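Local coordinates for beta-glucuronidase (uncultured Clostridium sp., PDB 6U7J), which probably hydrolyses beta-D-glucuronides as a family 2 glycoside hydrolase of gut bacteria, releasing estrogens from their glucuronide conjugates, at residues Ala254-Leu267 / His275-Leu287. Residues are numbered along the deposited sequence; the frame is centred on the assembly and turned at random.
Sequences AQLWQPGSAYLYKL and HYTLPFGIRTIQL
CD1 of I282 rests 3.5 Å from CE1 of Y265 at the open end of the beta hairpin 265-271/274-280, in the immunoglobulin-like domain of family 2 glycosidases. On the sheet face shared by Y265, L267 and F280, the F280 ring turns one face to Y265 CB in a CH-pi contact, 4.0 Å from CB to the ring centroid. F280 gets there because its CG sits between the backbone N and the carbonyl carbon (chi1 73°), folding the ring across the neighbouring strand, its edge at L267 N. I231 of strand 227-232 packs against all three. Hairpin pairing is antiparallel: L267 and L278 exchange two bonds; F280 N donates well to Y265 O, while the return bond from Y265 N to F280 O is weak. Beyond F280 a water bridges the chains, donating to Q255 O and Y263 O and accepting from I282 N. W257 N then bonds to I282 O at 2.7 Å, almost straight at 176°. Alongside, the R283 stem passes W257, R283 CG 3.9 Å from W257 CE3, and the guanidinium goes on to P407; W257 NE1 reaches D353 O in the TIM-barrel domain. Within 254-267, at the outer edge, Q255 N donates to Y265 OH, 2.8 Å away in the plane of the phenol ring.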
ATOM      1  N   ALA B 254     -51.009  -7.410  16.915  1.00 57.72           N
ATOM      2  CA  ALA B 254     -49.883  -8.053  16.241  1.00 57.14           C
ATOM      3  C   ALA B 254     -48.619  -7.204  16.327  1.00 50.93           C
ATOM      4  O   ALA B 254     -48.629  -6.022  15.972  1.00 53.59           O
ATOM      5  CB  ALA B 254     -50.231  -8.311  14.775  1.00 52.23           C
ATOM      6  N   GLN B 255     -47.531  -7.810  16.799  1.00 50.37           N
ATOM      7  CA  GLN B 255     -46.224  -7.165  16.771  1.00 47.24           C
ATOM      8  C   GLN B 255     -45.719  -7.128  15.335  1.00 47.10           C
ATOM      9  O   GLN B 255     -45.475  -8.174  14.728  1.00 46.32           O
ATOM     10  CB  GLN B 255     -45.241  -7.913  17.667  1.00 49.38           C
ATOM     11  CG  GLN B 255     -45.723  -8.130  19.090  1.00 52.19           C
ATOM     12  CD  GLN B 255     -45.749  -6.848  19.898  1.00 58.70           C
ATOM     13  OE1 GLN B 255     -44.721  -6.194  20.086  1.00 58.67           O
ATOM     14  NE2 GLN B 255     -46.929  -6.480  20.383  1.00 59.25           N
ATOM     15  N   LEU B 256     -45.568  -5.927  14.793  1.00 44.62           N
ATOM     16  CA  LEU B 256     -45.260  -5.778  13.383  1.00 44.79           C
ATOM     17  C   LEU B 256     -43.781  -6.019  13.122  1.00 45.41           C
ATOM     18  O   LEU B 256     -42.927  -5.831  13.996  1.00 42.01           O
ATOM     19  CB  LEU B 256     -45.665  -4.386  12.892  1.00 43.62           C
ATOM     20  CG  LEU B 256     -47.178  -4.112  12.861  1.00 46.29           C
ATOM     21  CD1 LEU B 256     -47.487  -2.768  12.227  1.00 39.48           C
ATOM     22  CD2 LEU B 256     -47.911  -5.224  12.131  1.00 40.95           C
ATOM     23  N   TRP B 257     -43.484  -6.473  11.911  1.00 42.42           N
ATOM     24  CA  TRP B 257     -42.102  -6.582  11.474  1.00 39.52           C
ATOM     25  C   TRP B 257     -41.673  -5.202  10.989  1.00 40.45           C
ATOM     26  O   TRP B 257     -42.219  -4.677  10.009  1.00 38.99           O
ATOM     27  CB  TRP B 257     -41.959  -7.644  10.387  1.00 35.70           C
ATOM     28  CG  TRP B 257     -40.526  -7.929   9.994  1.00 33.67           C
ATOM     29  CD1 TRP B 257     -39.726  -8.919  10.478  1.00 35.04           C
ATOM     30  CD2 TRP B 257     -39.740  -7.212   9.035  1.00 36.66           C
ATOM     31  NE1 TRP B 257     -38.494  -8.873   9.877  1.00 38.39           N
ATOM     32  CE2 TRP B 257     -38.477  -7.833   8.984  1.00 35.14           C
ATOM     33  CE3 TRP B 257     -39.983  -6.105   8.212  1.00 38.84           C
ATOM     34  CZ2 TRP B 257     -37.457  -7.384   8.154  1.00 37.58           C
ATOM     35  CZ3 TRP B 257     -38.969  -5.664   7.382  1.00 38.66           C
ATOM     36  CH2 TRP B 257     -37.718  -6.299   7.362  1.00 36.79           C
ATOM     37  N   GLN B 258     -40.714  -4.598  11.691  1.00 36.50           N
ATOM     38  CA  GLN B 258     -40.330  -3.242  11.340  1.00 41.24           C
ATOM     39  C   GLN B 258     -38.887  -3.198  10.860  1.00 43.57           C
ATOM     40  O   GLN B 258     -38.041  -3.942  11.378  1.00 40.96           O
ATOM     41  CB  GLN B 258     -40.490  -2.288  12.540  1.00 41.69           C
ATOM     42  CG  GLN B 258     -41.914  -2.224  13.102  1.00 37.33           C
ATOM     43  CD  GLN B 258     -42.808  -1.214  12.388  1.00 49.06           C
ATOM     44  OE1 GLN B 258     -42.531  -0.792  11.254  1.00 53.34           O
ATOM     45  NE2 GLN B 258     -43.898  -0.826  13.050  1.00 50.78           N
ATOM     46  N   PRO B 259     -38.580  -2.355   9.872  1.00 42.36           N
ATOM     47  CA  PRO B 259     -37.176  -2.090   9.530  1.00 43.53           C
ATOM     48  C   PRO B 259     -36.399  -1.714  10.781  1.00 42.10           C
ATOM     49  O   PRO B 259     -36.831  -0.875  11.566  1.00 41.70           O
ATOM     50  CB  PRO B 259     -37.264  -0.918   8.545  1.00 42.38           C
ATOM     51  CG  PRO B 259     -38.665  -0.987   7.993  1.00 40.59           C
ATOM     52  CD  PRO B 259     -39.517  -1.518   9.100  1.00 42.58           C
ATOM     53  N   GLY B 260     -35.264  -2.378  10.992  1.00 37.56           N
ATOM     54  CA  GLY B 260     -34.464  -2.136  12.174  1.00 37.68           C
ATOM     55  C   GLY B 260     -34.984  -2.770  13.447  1.00 43.12           C
ATOM     56  O   GLY B 260     -34.271  -2.754  14.461  1.00 39.30           O
ATOM     57  N   SER B 261     -36.200  -3.344  13.436  1.00 41.84           N
ATOM     58  CA  SER B 261     -36.765  -3.936  14.659  1.00 42.54           C
ATOM     59  C   SER B 261     -37.674  -5.108  14.263  1.00 41.50           C
ATOM     60  O   SER B 261     -38.905  -5.019  14.272  1.00 42.82           O
ATOM     61  CB  SER B 261     -37.533  -2.909  15.490  1.00 35.67           C
ATOM     62  OG  SER B 261     -38.072  -3.543  16.636  1.00 48.84           O
ATOM     63  N   ALA B 262     -37.049  -6.238  13.956  1.00 38.79           N
ATOM     64  CA  ALA B 262     -37.779  -7.379  13.424  1.00 39.72           C
ATOM     65  C   ALA B 262     -38.637  -8.051  14.496  1.00 39.07           C
ATOM     66  O   ALA B 262     -38.254  -8.133  15.664  1.00 42.03           O
ATOM     67  CB  ALA B 262     -36.795  -8.388  12.830  1.00 36.62           C
ATOM     68  N   TYR B 263     -39.802  -8.544  14.089  1.00 39.35           N
ATOM     69  CA  TYR B 263     -40.560  -9.513  14.874  1.00 42.43           C
ATOM     70  C   TYR B 263     -40.974 -10.650  13.949  1.00 38.08           C
ATOM     71  O   TYR B 263     -41.444 -10.405  12.833  1.00 38.34           O
ATOM     72  CB  TYR B 263     -41.795  -8.875  15.536  1.00 41.33           C
ATOM     73  CG  TYR B 263     -42.386  -9.721  16.643  1.00 45.54           C
ATOM     74  CD1 TYR B 263     -43.318 -10.719  16.363  1.00 45.40           C
ATOM     75  CD2 TYR B 263     -42.002  -9.535  17.966  1.00 46.78           C
ATOM     76  CE1 TYR B 263     -43.861 -11.503  17.377  1.00 49.47           C
ATOM     77  CE2 TYR B 263     -42.531 -10.310  18.981  1.00 49.83           C
ATOM     78  CZ  TYR B 263     -43.465 -11.291  18.682  1.00 52.21           C
ATOM     79  OH  TYR B 263     -43.989 -12.063  19.691  1.00 52.76           O
ATOM     80  N   LEU B 264     -40.800 -11.889  14.394  1.00 36.76           N
ATOM     81  CA  LEU B 264     -41.130 -13.036  13.553  1.00 40.19           C
ATOM     82  C   LEU B 264     -42.054 -13.978  14.302  1.00 40.69           C
ATOM     83  O   LEU B 264     -41.673 -14.523  15.342  1.00 42.78           O
ATOM     84  CB  LEU B 264     -39.872 -13.784  13.099  1.00 38.58           C
ATOM     85  CG  LEU B 264     -38.897 -12.955  12.255  1.00 40.74           C
ATOM     86  CD1 LEU B 264     -37.611 -13.740  11.967  1.00 37.14           C
ATOM     87  CD2 LEU B 264     -39.578 -12.503  10.966  1.00 36.04           C
ATOM     88  N   TYR B 265     -43.260 -14.169  13.773  1.00 38.91           N
ATOM     89  CA  TYR B 265     -44.108 -15.264  14.217  1.00 44.28           C
ATOM     90  C   TYR B 265     -43.644 -16.560  13.560  1.00 43.61           C
ATOM     91  O   TYR B 265     -42.827 -16.558  12.641  1.00 43.21           O
ATOM     92  CB  TYR B 265     -45.576 -14.989  13.882  1.00 40.13           C
ATOM     93  CG  TYR B 265     -46.165 -13.843  14.664  1.00 44.51           C
ATOM     94  CD1 TYR B 265     -46.016 -12.531  14.224  1.00 43.55           C
ATOM     95  CD2 TYR B 265     -46.864 -14.064  15.853  1.00 46.05           C
ATOM     96  CE1 TYR B 265     -46.545 -11.469  14.942  1.00 43.82           C
ATOM     97  CE2 TYR B 265     -47.393 -12.999  16.582  1.00 43.34           C
ATOM     98  CZ  TYR B 265     -47.233 -11.705  16.111  1.00 43.68           C
ATOM     99  OH  TYR B 265     -47.748 -10.631  16.807  1.00 44.48           O
ATOM    100  N   LYS B 266     -44.167 -17.684  14.039  1.00 46.39           N
ATOM    101  CA  LYS B 266     -43.864 -18.976  13.438  1.00 44.10           C
ATOM    102  C   LYS B 266     -45.163 -19.668  13.061  1.00 43.11           C
ATOM    103  O   LYS B 266     -46.063 -19.797  13.897  1.00 45.50           O
ATOM    104  CB  LYS B 266     -43.035 -19.858  14.381  1.00 47.15           C
ATOM    105  CG  LYS B 266     -41.848 -19.156  15.025  1.00 52.81           C
ATOM    106  CD  LYS B 266     -41.953 -19.237  16.540  1.00 55.86           C
ATOM    107  CE  LYS B 266     -40.848 -18.463  17.240  1.00 58.80           C
ATOM    108  NZ  LYS B 266     -40.386 -17.273  16.447  1.00 61.28           N
ATOM    109  N   LEU B 267     -45.266 -20.074  11.795  1.00 42.89           N
ATOM    110  CA  LEU B 267     -46.308 -20.993  11.340  1.00 42.53           C
ATOM    111  C   LEU B 267     -45.845 -22.405  11.679  1.00 41.37           C
ATOM    112  O   LEU B 267     -44.956 -22.951  11.026  1.00 40.87           O
ATOM    113  CB  LEU B 267     -46.570 -20.826   9.846  1.00 38.64           C
ATOM    114  CG  LEU B 267     -47.917 -21.374   9.341  1.00 46.22           C
ATOM    115  CD1 LEU B 267     -49.091 -20.706  10.063  1.00 41.69           C
ATOM    116  CD2 LEU B 267     -48.080 -21.231   7.823  1.00 38.98           C
ATOM    117  N   HIS B 275     -43.672 -32.529  10.556  1.00 38.86           N
ATOM    118  CA  HIS B 275     -43.675 -31.292  11.328  1.00 40.28           C
ATOM    119  C   HIS B 275     -42.831 -30.269  10.570  1.00 40.53           C
ATOM    120  O   HIS B 275     -41.770 -30.611  10.033  1.00 41.40           O
ATOM    121  CB  HIS B 275     -43.131 -31.536  12.749  1.00 36.33           C
ATOM    122  CG  HIS B 275     -43.080 -30.314  13.616  1.00 39.95           C
ATOM    123  ND1 HIS B 275     -42.252 -30.221  14.716  1.00 38.99           N
ATOM    124  CD2 HIS B 275     -43.758 -29.141  13.557  1.00 41.37           C
ATOM    125  CE1 HIS B 275     -42.427 -29.046  15.300  1.00 38.98           C
ATOM    126  NE2 HIS B 275     -43.328 -28.368  14.611  1.00 38.39           N
ATOM    127  N   TYR B 276     -43.323 -29.030  10.492  1.00 37.49           N
ATOM    128  CA  TYR B 276     -42.583 -27.946   9.853  1.00 41.78           C
ATOM    129  C   TYR B 276     -42.937 -26.629  10.524  1.00 42.08           C
ATOM    130  O   TYR B 276     -44.115 -26.354  10.760  1.00 41.51           O
ATOM    131  CB  TYR B 276     -42.873 -27.828   8.351  1.00 34.20           C
ATOM    132  CG  TYR B 276     -41.816 -26.998   7.631  1.00 38.66           C
ATOM    133  CD1 TYR B 276     -41.890 -25.606   7.607  1.00 40.24           C
ATOM    134  CD2 TYR B 276     -40.719 -27.607   7.012  1.00 39.99           C
ATOM    135  CE1 TYR B 276     -40.913 -24.834   6.965  1.00 36.82           C
ATOM    136  CE2 TYR B 276     -39.730 -26.841   6.370  1.00 38.38           C
ATOM    137  CZ  TYR B 276     -39.841 -25.461   6.349  1.00 37.81           C
ATOM    138  OH  TYR B 276     -38.889 -24.697   5.719  1.00 35.83           O
ATOM    139  N   THR B 277     -41.917 -25.808  10.790  1.00 40.63           N
ATOM    140  CA  THR B 277     -42.063 -24.516  11.463  1.00 40.09           C
ATOM    141  C   THR B 277     -41.447 -23.413  10.605  1.00 41.72           C
ATOM    142  O   THR B 277     -40.219 -23.334  10.466  1.00 40.51           O
ATOM    143  CB  THR B 277     -41.405 -24.547  12.841  1.00 41.14           C
ATOM    144  OG1 THR B 277     -41.935 -25.643  13.589  1.00 44.22           O
ATOM    145  CG2 THR B 277     -41.654 -23.241  13.589  1.00 39.94           C
ATOM    146  N   LEU B 278     -42.298 -22.549  10.053  1.00 41.06           N
ATOM    147  CA  LEU B 278     -41.879 -21.478   9.157  1.00 39.24           C
ATOM    148  C   LEU B 278     -41.925 -20.137   9.876  1.00 40.44           C
ATOM    149  O   LEU B 278     -43.013 -19.713  10.298  1.00 37.75           O
ATOM    150  CB  LEU B 278     -42.783 -21.443   7.924  1.00 39.48           C
ATOM    151  CG  LEU B 278     -42.495 -20.324   6.925  1.00 41.27           C
ATOM    152  CD1 LEU B 278     -41.249 -20.645   6.087  1.00 39.13           C
ATOM    153  CD2 LEU B 278     -43.692 -20.102   6.031  1.00 38.12           C
ATOM    154  N   PRO B 279     -40.797 -19.438  10.045  1.00 40.52           N
ATOM    155  CA  PRO B 279     -40.862 -18.051  10.522  1.00 37.81           C
ATOM    156  C   PRO B 279     -41.480 -17.157   9.462  1.00 36.93           C
ATOM    157  O   PRO B 279     -41.375 -17.421   8.265  1.00 35.43           O
ATOM    158  CB  PRO B 279     -39.394 -17.678  10.770  1.00 36.46           C
ATOM    159  CG  PRO B 279     -38.620 -19.001  10.705  1.00 40.07           C
ATOM    160  CD  PRO B 279     -39.413 -19.893   9.822  1.00 39.18           C
ATOM    161  N   PHE B 280     -42.158 -16.104   9.910  1.00 37.65           N
ATOM    162  CA  PHE B 280     -42.684 -15.113   8.977  1.00 37.16           C
ATOM    163  C   PHE B 280     -42.909 -13.810   9.729  1.00 38.57           C
ATOM    164  O   PHE B 280     -42.861 -13.763  10.964  1.00 42.75           O
ATOM    165  CB  PHE B 280     -43.965 -15.600   8.280  1.00 37.47           C
ATOM    166  CG  PHE B 280     -45.189 -15.614   9.166  1.00 39.54           C
ATOM    167  CD1 PHE B 280     -45.475 -16.716   9.964  1.00 36.80           C
ATOM    168  CD2 PHE B 280     -46.065 -14.535   9.178  1.00 38.02           C
ATOM    169  CE1 PHE B 280     -46.609 -16.736  10.781  1.00 43.92           C
ATOM    170  CE2 PHE B 280     -47.206 -14.545  10.001  1.00 39.92           C
ATOM    171  CZ  PHE B 280     -47.477 -15.647  10.801  1.00 39.99           C
ATOM    172  N   GLY B 281     -43.125 -12.743   8.968  1.00 37.09           N
ATOM    173  CA  GLY B 281     -43.297 -11.426   9.546  1.00 36.46           C
ATOM    174  C   GLY B 281     -44.550 -10.754   9.031  1.00 38.69           C
ATOM    175  O   GLY B 281     -44.927 -10.903   7.869  1.00 39.75           O
ATOM    176  N   ILE B 282     -45.190  -9.994   9.912  1.00 38.77           N
ATOM    177  CA  ILE B 282     -46.373  -9.224   9.544  1.00 41.23           C
ATOM    178  C   ILE B 282     -45.945  -7.791   9.282  1.00 39.16           C
ATOM    179  O   ILE B 282     -45.456  -7.103  10.191  1.00 41.30           O
ATOM    180  CB  ILE B 282     -47.457  -9.285  10.632  1.00 43.51           C
ATOM    181  CG1 ILE B 282     -47.810 -10.744  10.952  1.00 42.69           C
ATOM    182  CG2 ILE B 282     -48.683  -8.480  10.184  1.00 40.38           C
ATOM    183  CD1 ILE B 282     -48.667 -10.916  12.197  1.00 44.30           C
ATOM    184  N   ARG B 283     -46.144  -7.337   8.048  1.00 36.76           N
ATOM    185  CA  ARG B 283     -45.796  -5.977   7.667  1.00 37.28           C
ATOM    186  C   ARG B 283     -46.423  -5.680   6.320  1.00 37.96           C
ATOM    187  O   ARG B 283     -46.533  -6.565   5.468  1.00 40.45           O
ATOM    188  CB  ARG B 283     -44.272  -5.776   7.589  1.00 38.07           C
ATOM    189  CG  ARG B 283     -43.542  -6.753   6.667  1.00 33.56           C
ATOM    190  CD  ARG B 283     -43.175  -6.082   5.369  1.00 37.69           C
ATOM    191  NE  ARG B 283     -42.589  -6.989   4.383  1.00 35.56           N
ATOM    192  CZ  ARG B 283     -43.303  -7.683   3.501  1.00 40.87           C
ATOM    193  NH1 ARG B 283     -44.631  -7.600   3.505  1.00 34.10           N
ATOM    194  NH2 ARG B 283     -42.695  -8.467   2.622  1.00 32.39           N
ATOM    195  N   THR B 284     -46.804  -4.423   6.127  1.00 41.45           N
ATOM    196  CA  THR B 284     -47.460  -3.994   4.903  1.00 40.68           C
ATOM    197  C   THR B 284     -46.541  -3.112   4.076  1.00 39.04           C
ATOM    198  O   THR B 284     -45.684  -2.401   4.610  1.00 40.40           O
ATOM    199  CB  THR B 284     -48.737  -3.215   5.206  1.00 42.78           C
ATOM    200  OG1 THR B 284     -48.381  -1.958   5.808  1.00 42.29           O
ATOM    201  CG2 THR B 284     -49.620  -3.999   6.152  1.00 38.34           C
ATOM    202  N   ILE B 285     -46.774  -3.135   2.766  1.00 41.59           N
ATOM    203  CA  ILE B 285     -46.052  -2.327   1.800  1.00 41.09           C
ATOM    204  C   ILE B 285     -47.058  -1.574   0.960  1.00 41.61           C
ATOM    205  O   ILE B 285     -47.971  -2.186   0.401  1.00 38.25           O
ATOM    206  CB  ILE B 285     -45.177  -3.175   0.866  1.00 42.56           C
ATOM    207  CG1 ILE B 285     -44.230  -4.071   1.652  1.00 40.03           C
ATOM    208  CG2 ILE B 285     -44.461  -2.260  -0.134  1.00 36.32           C
ATOM    209  CD1 ILE B 285     -43.505  -5.048   0.758  1.00 40.20           C
ATOM    210  N   GLN B 286     -46.841  -0.267   0.805  1.00 42.93           N
ATOM    211  CA  GLN B 286     -47.664   0.561  -0.063  1.00 44.90           C
ATOM    212  C   GLN B 286     -46.811   1.663  -0.678  1.00 43.16           C
ATOM    213  O   GLN B 286     -45.931   2.220  -0.016  1.00 42.34           O
ATOM    214  CB  GLN B 286     -48.835   1.173   0.712  1.00 49.28           C
ATOM    215  CG  GLN B 286     -49.683   2.136  -0.099  1.00 51.81           C
ATOM    216  CD  GLN B 286     -50.734   2.807   0.752  1.00 57.93           C
ATOM    217  OE1 GLN B 286     -51.333   2.173   1.619  1.00 60.55           O
ATOM    218  NE2 GLN B 286     -50.954   4.100   0.523  1.00 61.18           N
ATOM    219  N   LEU B 287     -47.092   1.984  -1.935  1.00 42.11           N
ATOM    220  CA  LEU B 287     -46.389   3.030  -2.655  1.00 43.68           C
ATOM    221  C   LEU B 287     -47.306   4.213  -2.929  1.00 51.50           C
ATOM    222  O   LEU B 287     -48.496   4.042  -3.213  1.00 54.38           O
ATOM    223  CB  LEU B 287     -45.828   2.506  -3.976  1.00 47.25           C
ATOM    224  CG  LEU B 287     -44.386   2.018  -3.858  1.00 44.02           C
ATOM    225  CD1 LEU B 287     -44.371   0.759  -3.001  1.00 46.69           C
ATOM    226  CD2 LEU B 287     -43.801   1.752  -5.220  1.00 44.87           C
TER
HETATM  227  O   HOH W   1     -44.241  -9.795  12.505  1.00 38.70           O